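Local coordinates for protein glycerate dehydrogenase/glyoxylate reductase (Thermus thermophilus, PDB 2CUK) that probably reduces glyoxylate and hydroxypyruvate to their 2-hydroxyacids using NAD(P)H, as a D-isomer specific 2-hydroxyacid dehydrogenase, at residues L81-P95 with A299-V311. Sequence-based numbering, arbitrary orientation.
Sequences LEAARERGIRVTHTP and AVLEGREPPNPVV
V91 to H93 and N308 to V311 run antiparallel, with H93 N bonded to N308 O (3.2 Å) and V310 and V311 both facing V91 in a classic beta bulge; V311 N bonds to V91 O, and V310 N also points at V91 O, at a doubtfully short distance. R90 then ties the chain end down. Bent at chi2 (-51°) and chi3 (-63°), it folds its guanidinium back to the tail, where R90 NE meets V311 O in the carbonyl plane, on a lone pair, at 3.0 Å. R90 NH2 makes an almost straight hydrogen bond, part of a salt bridge, to E305 OE2 on its syn lone pair (2.7 Å), while P306 CG lies over one guanidinium face. A leucine in place of R90 would probably leave E305 and the C-terminal carboxylate without this shared positive partner. V311 CG2 presses tightly on V91 CB (3.3 Å), and V311 CG1 lies against L81 CB (3.8 Å). V310 sends CG1 to L81 CD1 and lays CG2 over a face of the H93 ring, 4.0 Å from its centroid, a CH-pi contact; H93 ND1 is bonded to V74 O. The C-terminal tail, returning after helix 283-301, thus lines edge strand 90-92 of the five-stranded parallel sheet in the flavodoxin-like catalytic domain of this dehydrogenase family.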
loop_
_atom_site.group_PDB
_atom_site.type_symbol
_atom_site.label_atom_id
_atom_site.label_comp_id
_atom_site.label_asym_id
_atom_site.label_seq_id
_atom_site.Cartn_x
_atom_site.Cartn_y
_atom_site.Cartn_z
ATOM N N LEU A 81 23.590 14.649 24.161
ATOM C CA LEU A 81 23.257 13.991 25.418
ATOM C C LEU A 81 24.251 14.257 26.543
ATOM O O LEU A 81 23.853 14.495 27.685
ATOM C CB LEU A 81 23.120 12.482 25.195
ATOM C CG LEU A 81 22.111 12.035 24.130
ATOM C CD1 LEU A 81 22.101 10.517 24.052
ATOM C CD2 LEU A 81 20.724 12.561 24.464
ATOM N N GLU A 82 25.540 14.219 26.227
ATOM C CA GLU A 82 26.567 14.455 27.235
ATOM C C GLU A 82 26.525 15.892 27.742
ATOM O O GLU A 82 26.792 16.151 28.916
ATOM C CB GLU A 82 27.952 14.127 26.671
ATOM C CG GLU A 82 28.110 12.669 26.259
ATOM C CD GLU A 82 27.648 11.703 27.339
ATOM O OE1 GLU A 82 28.150 11.794 28.479
ATOM O OE2 GLU A 82 26.781 10.851 27.048
ATOM N N ALA A 83 26.181 16.825 26.861
ATOM C CA ALA A 83 26.091 18.225 27.252
ATOM C C ALA A 83 24.965 18.378 28.268
ATOM O O ALA A 83 25.089 19.116 29.244
ATOM C CB ALA A 83 25.819 19.094 26.037
ATOM N N ALA A 84 23.866 17.670 28.033
ATOM C CA ALA A 84 22.720 17.721 28.933
ATOM C C ALA A 84 23.075 17.071 30.267
ATOM O O ALA A 84 22.757 17.598 31.333
ATOM C CB ALA A 84 21.528 17.009 28.300
ATOM N N ARG A 85 23.735 15.921 30.198
ATOM C CA ARG A 85 24.140 15.192 31.396
ATOM C C ARG A 85 24.997 16.092 32.282
ATOM O O ARG A 85 24.748 16.224 33.481
ATOM C CB ARG A 85 24.941 13.948 31.005
ATOM C CG ARG A 85 25.325 13.060 32.180
ATOM C CD ARG A 85 26.303 11.982 31.745
ATOM N NE ARG A 85 25.819 11.243 30.582
ATOM C CZ ARG A 85 24.759 10.441 30.587
ATOM N NH1 ARG A 85 24.059 10.264 31.700
ATOM N NH2 ARG A 85 24.396 9.819 29.473
ATOM N N GLU A 86 26.003 16.709 31.670
ATOM C CA GLU A 86 26.923 17.603 32.363
ATOM C C GLU A 86 26.213 18.807 32.973
ATOM O O GLU A 86 26.779 19.511 33.808
ATOM C CB GLU A 86 28.004 18.079 31.390
ATOM C CG GLU A 86 28.975 16.982 30.966
ATOM C CD GLU A 86 29.722 17.310 29.686
ATOM O OE1 GLU A 86 30.181 18.462 29.530
ATOM O OE2 GLU A 86 29.860 16.407 28.837
ATOM N N ARG A 87 24.972 19.038 32.558
ATOM C CA ARG A 87 24.202 20.164 33.073
ATOM C C ARG A 87 23.025 19.721 33.930
ATOM O O ARG A 87 22.184 20.534 34.309
ATOM C CB ARG A 87 23.706 21.026 31.913
ATOM C CG ARG A 87 24.827 21.701 31.153
ATOM C CD ARG A 87 24.321 22.433 29.924
ATOM N NE ARG A 87 25.388 23.203 29.291
ATOM C CZ ARG A 87 26.513 22.674 28.816
ATOM N NH1 ARG A 87 26.723 21.367 28.898
ATOM N NH2 ARG A 87 27.436 23.459 28.271
ATOM N N GLY A 88 22.970 18.429 34.231
ATOM C CA GLY A 88 21.894 17.908 35.056
ATOM C C GLY A 88 20.519 18.004 34.421
ATOM O O GLY A 88 19.516 18.135 35.118
ATOM N N ILE A 89 20.468 17.940 33.097
ATOM C CA ILE A 89 19.198 18.008 32.385
ATOM C C ILE A 89 18.785 16.595 31.996
ATOM O O ILE A 89 19.604 15.820 31.498
ATOM C CB ILE A 89 19.324 18.858 31.105
ATOM C CG1 ILE A 89 19.789 20.271 31.465
ATOM C CG2 ILE A 89 17.988 18.898 30.373
ATOM C CD1 ILE A 89 20.105 21.151 30.263
ATOM N N ARG A 90 17.524 16.249 32.232
ATOM C CA ARG A 90 17.048 14.916 31.874
ATOM C C ARG A 90 16.648 14.902 30.404
ATOM O O ARG A 90 16.186 15.908 29.870
ATOM C CB ARG A 90 15.842 14.511 32.731
ATOM C CG ARG A 90 16.110 14.465 34.230
ATOM C CD ARG A 90 17.341 13.631 34.562
ATOM N NE ARG A 90 17.197 12.228 34.186
ATOM C CZ ARG A 90 16.399 11.360 34.798
ATOM N NH1 ARG A 90 15.657 11.743 35.828
ATOM N NH2 ARG A 90 16.356 10.099 34.390
ATOM N N VAL A 91 16.839 13.764 29.747
ATOM C CA VAL A 91 16.470 13.638 28.344
ATOM C C VAL A 91 15.658 12.368 28.162
ATOM O O VAL A 91 16.069 11.286 28.592
ATOM C CB VAL A 91 17.717 13.592 27.419
ATOM C CG1 VAL A 91 17.286 13.425 25.967
ATOM C CG2 VAL A 91 18.523 14.876 27.573
ATOM N N THR A 92 14.493 12.508 27.537
ATOM C CA THR A 92 13.612 11.372 27.294
ATOM C C THR A 92 13.198 11.321 25.830
ATOM O O THR A 92 13.425 12.270 25.079
ATOM C CB THR A 92 12.330 11.461 28.154
ATOM O OG1 THR A 92 11.596 12.641 27.801
ATOM C CG2 THR A 92 12.684 11.512 29.634
ATOM N N HIS A 93 12.594 10.205 25.433
ATOM C CA HIS A 93 12.129 10.040 24.064
ATOM C C HIS A 93 10.823 9.253 24.053
ATOM O O HIS A 93 10.250 8.985 25.106
ATOM C CB HIS A 93 13.191 9.338 23.203
ATOM C CG HIS A 93 13.522 7.947 23.647
ATOM N ND1 HIS A 93 13.964 6.977 22.773
ATOM C CD2 HIS A 93 13.499 7.369 24.871
ATOM C CE1 HIS A 93 14.196 5.860 23.438
ATOM N NE2 HIS A 93 13.922 6.071 24.714
ATOM N N THR A 94 10.354 8.878 22.869
ATOM C CA THR A 94 9.094 8.148 22.752
ATOM C C THR A 94 9.250 6.788 22.063
ATOM O O THR A 94 8.775 6.596 20.945
ATOM C CB THR A 94 8.062 8.988 21.969
ATOM O OG1 THR A 94 8.516 9.171 20.619
ATOM C CG2 THR A 94 7.886 10.357 22.625
ATOM N N PRO A 95 9.907 5.825 22.730
ATOM C CA PRO A 95 10.119 4.486 22.168
ATOM C C PRO A 95 8.856 3.629 22.105
ATOM O O PRO A 95 7.958 3.769 22.940
ATOM C CB PRO A 95 11.165 3.893 23.102
ATOM C CG PRO A 95 10.769 4.477 24.428
ATOM C CD PRO A 95 10.507 5.928 24.074
ATOM N N ALA A 299 6.712 14.130 34.490
ATOM C CA ALA A 299 7.371 13.260 35.459
ATOM C C ALA A 299 8.597 13.944 36.060
ATOM O O ALA A 299 8.740 14.016 37.281
ATOM C CB ALA A 299 7.778 11.952 34.798
ATOM N N VAL A 300 9.477 14.449 35.200
ATOM C CA VAL A 300 10.687 15.114 35.662
ATOM C C VAL A 300 10.376 16.385 36.451
ATOM O O VAL A 300 11.027 16.667 37.455
ATOM C CB VAL A 300 11.622 15.472 34.484
ATOM C CG1 VAL A 300 12.856 16.203 34.998
ATOM C CG2 VAL A 300 12.035 14.212 33.749
ATOM N N LEU A 301 9.383 17.148 36.007
ATOM C CA LEU A 301 9.029 18.380 36.704
ATOM C C LEU A 301 8.378 18.125 38.059
ATOM O O LEU A 301 8.343 19.011 38.910
ATOM C CB LEU A 301 8.101 19.240 35.842
ATOM C CG LEU A 301 8.670 19.765 34.521
ATOM C CD1 LEU A 301 7.678 20.744 33.908
ATOM C CD2 LEU A 301 10.010 20.453 34.756
ATOM N N GLU A 302 7.858 16.918 38.258
ATOM C CA GLU A 302 7.225 16.572 39.525
ATOM C C GLU A 302 8.197 15.802 40.410
ATOM O O GLU A 302 7.794 15.125 41.354
ATOM C CB GLU A 302 5.959 15.740 39.285
ATOM C CG GLU A 302 4.795 16.539 38.705
ATOM C CD GLU A 302 3.537 15.706 38.520
ATOM O OE1 GLU A 302 3.108 15.051 39.493
ATOM O OE2 GLU A 302 2.972 15.712 37.405
ATOM N N GLY A 303 9.482 15.912 40.094
ATOM C CA GLY A 303 10.497 15.227 40.869
ATOM C C GLY A 303 10.403 13.716 40.799
ATOM O O GLY A 303 10.885 13.022 41.694
ATOM N N ARG A 304 9.783 13.200 39.745
ATOM C CA ARG A 304 9.654 11.756 39.586
ATOM C C ARG A 304 10.574 11.249 38.485
ATOM O O ARG A 304 11.076 12.024 37.669
ATOM C CB ARG A 304 8.213 11.368 39.245
ATOM C CG ARG A 304 7.172 11.841 40.241
ATOM C CD ARG A 304 5.909 10.991 40.148
ATOM N NE ARG A 304 5.393 10.894 38.785
ATOM C CZ ARG A 304 4.807 11.890 38.130
ATOM N NH1 ARG A 304 4.657 13.070 38.711
ATOM N NH2 ARG A 304 4.370 11.706 36.891
ATOM N N GLU A 305 10.793 9.941 38.470
ATOM C CA GLU A 305 11.641 9.322 37.465
ATOM C C GLU A 305 10.795 9.101 36.213
ATOM O O GLU A 305 9.764 8.426 36.262
ATOM C CB GLU A 305 12.178 7.987 37.986
ATOM C CG GLU A 305 13.175 7.295 37.069
ATOM C CD GLU A 305 14.363 8.173 36.722
ATOM O OE1 GLU A 305 14.913 8.824 37.636
ATOM O OE2 GLU A 305 14.752 8.203 35.535
ATOM N N PRO A 306 11.215 9.676 35.076
ATOM C CA PRO A 306 10.467 9.519 33.824
ATOM C C PRO A 306 10.489 8.072 33.336
ATOM O O PRO A 306 11.444 7.339 33.587
ATOM C CB PRO A 306 11.191 10.468 32.876
ATOM C CG PRO A 306 12.606 10.365 33.341
ATOM C CD PRO A 306 12.464 10.425 34.849
ATOM N N PRO A 307 9.429 7.641 32.635
ATOM C CA PRO A 307 9.354 6.269 32.124
ATOM C C PRO A 307 10.276 5.922 30.950
ATOM O O PRO A 307 10.654 4.763 30.783
ATOM C CB PRO A 307 7.876 6.120 31.762
ATOM C CG PRO A 307 7.486 7.507 31.369
ATOM C CD PRO A 307 8.152 8.348 32.434
ATOM N N ASN A 308 10.645 6.910 30.140
ATOM C CA ASN A 308 11.505 6.633 28.989
ATOM C C ASN A 308 12.722 7.550 28.920
ATOM O O ASN A 308 12.902 8.296 27.955
ATOM C CB ASN A 308 10.697 6.758 27.692
ATOM C CG ASN A 308 9.329 6.113 27.792
ATOM O OD1 ASN A 308 8.315 6.801 27.872
ATOM N ND2 ASN A 308 9.295 4.786 27.798
ATOM N N PRO A 309 13.592 7.489 29.938
ATOM C CA PRO A 309 14.782 8.338 29.949
ATOM C C PRO A 309 15.901 7.866 29.029
ATOM O O PRO A 309 16.072 6.667 28.792
ATOM C CB PRO A 309 15.196 8.313 31.414
ATOM C CG PRO A 309 14.886 6.889 31.797
ATOM C CD PRO A 309 13.519 6.665 31.161
ATOM N N VAL A 310 16.649 8.832 28.507
ATOM C CA VAL A 310 17.790 8.581 27.639
ATOM C C VAL A 310 19.012 8.911 28.493
ATOM O O VAL A 310 20.053 8.265 28.389
ATOM C CB VAL A 310 17.768 9.500 26.403
ATOM C CG1 VAL A 310 19.016 9.284 25.569
ATOM C CG2 VAL A 310 16.520 9.222 25.575
ATOM N N VAL A 311 18.864 9.932 29.335
ATOM C CA VAL A 311 19.922 10.352 30.249
ATOM C C VAL A 311 19.285 10.747 31.580
ATOM O O VAL A 311 18.135 11.237 31.554
ATOM C CB VAL A 311 20.714 11.572 29.710
ATOM C CG1 VAL A 311 21.159 11.319 28.283
ATOM C CG2 VAL A 311 19.869 12.825 29.800
ATOM O OXT VAL A 311 19.943 10.578 32.628
#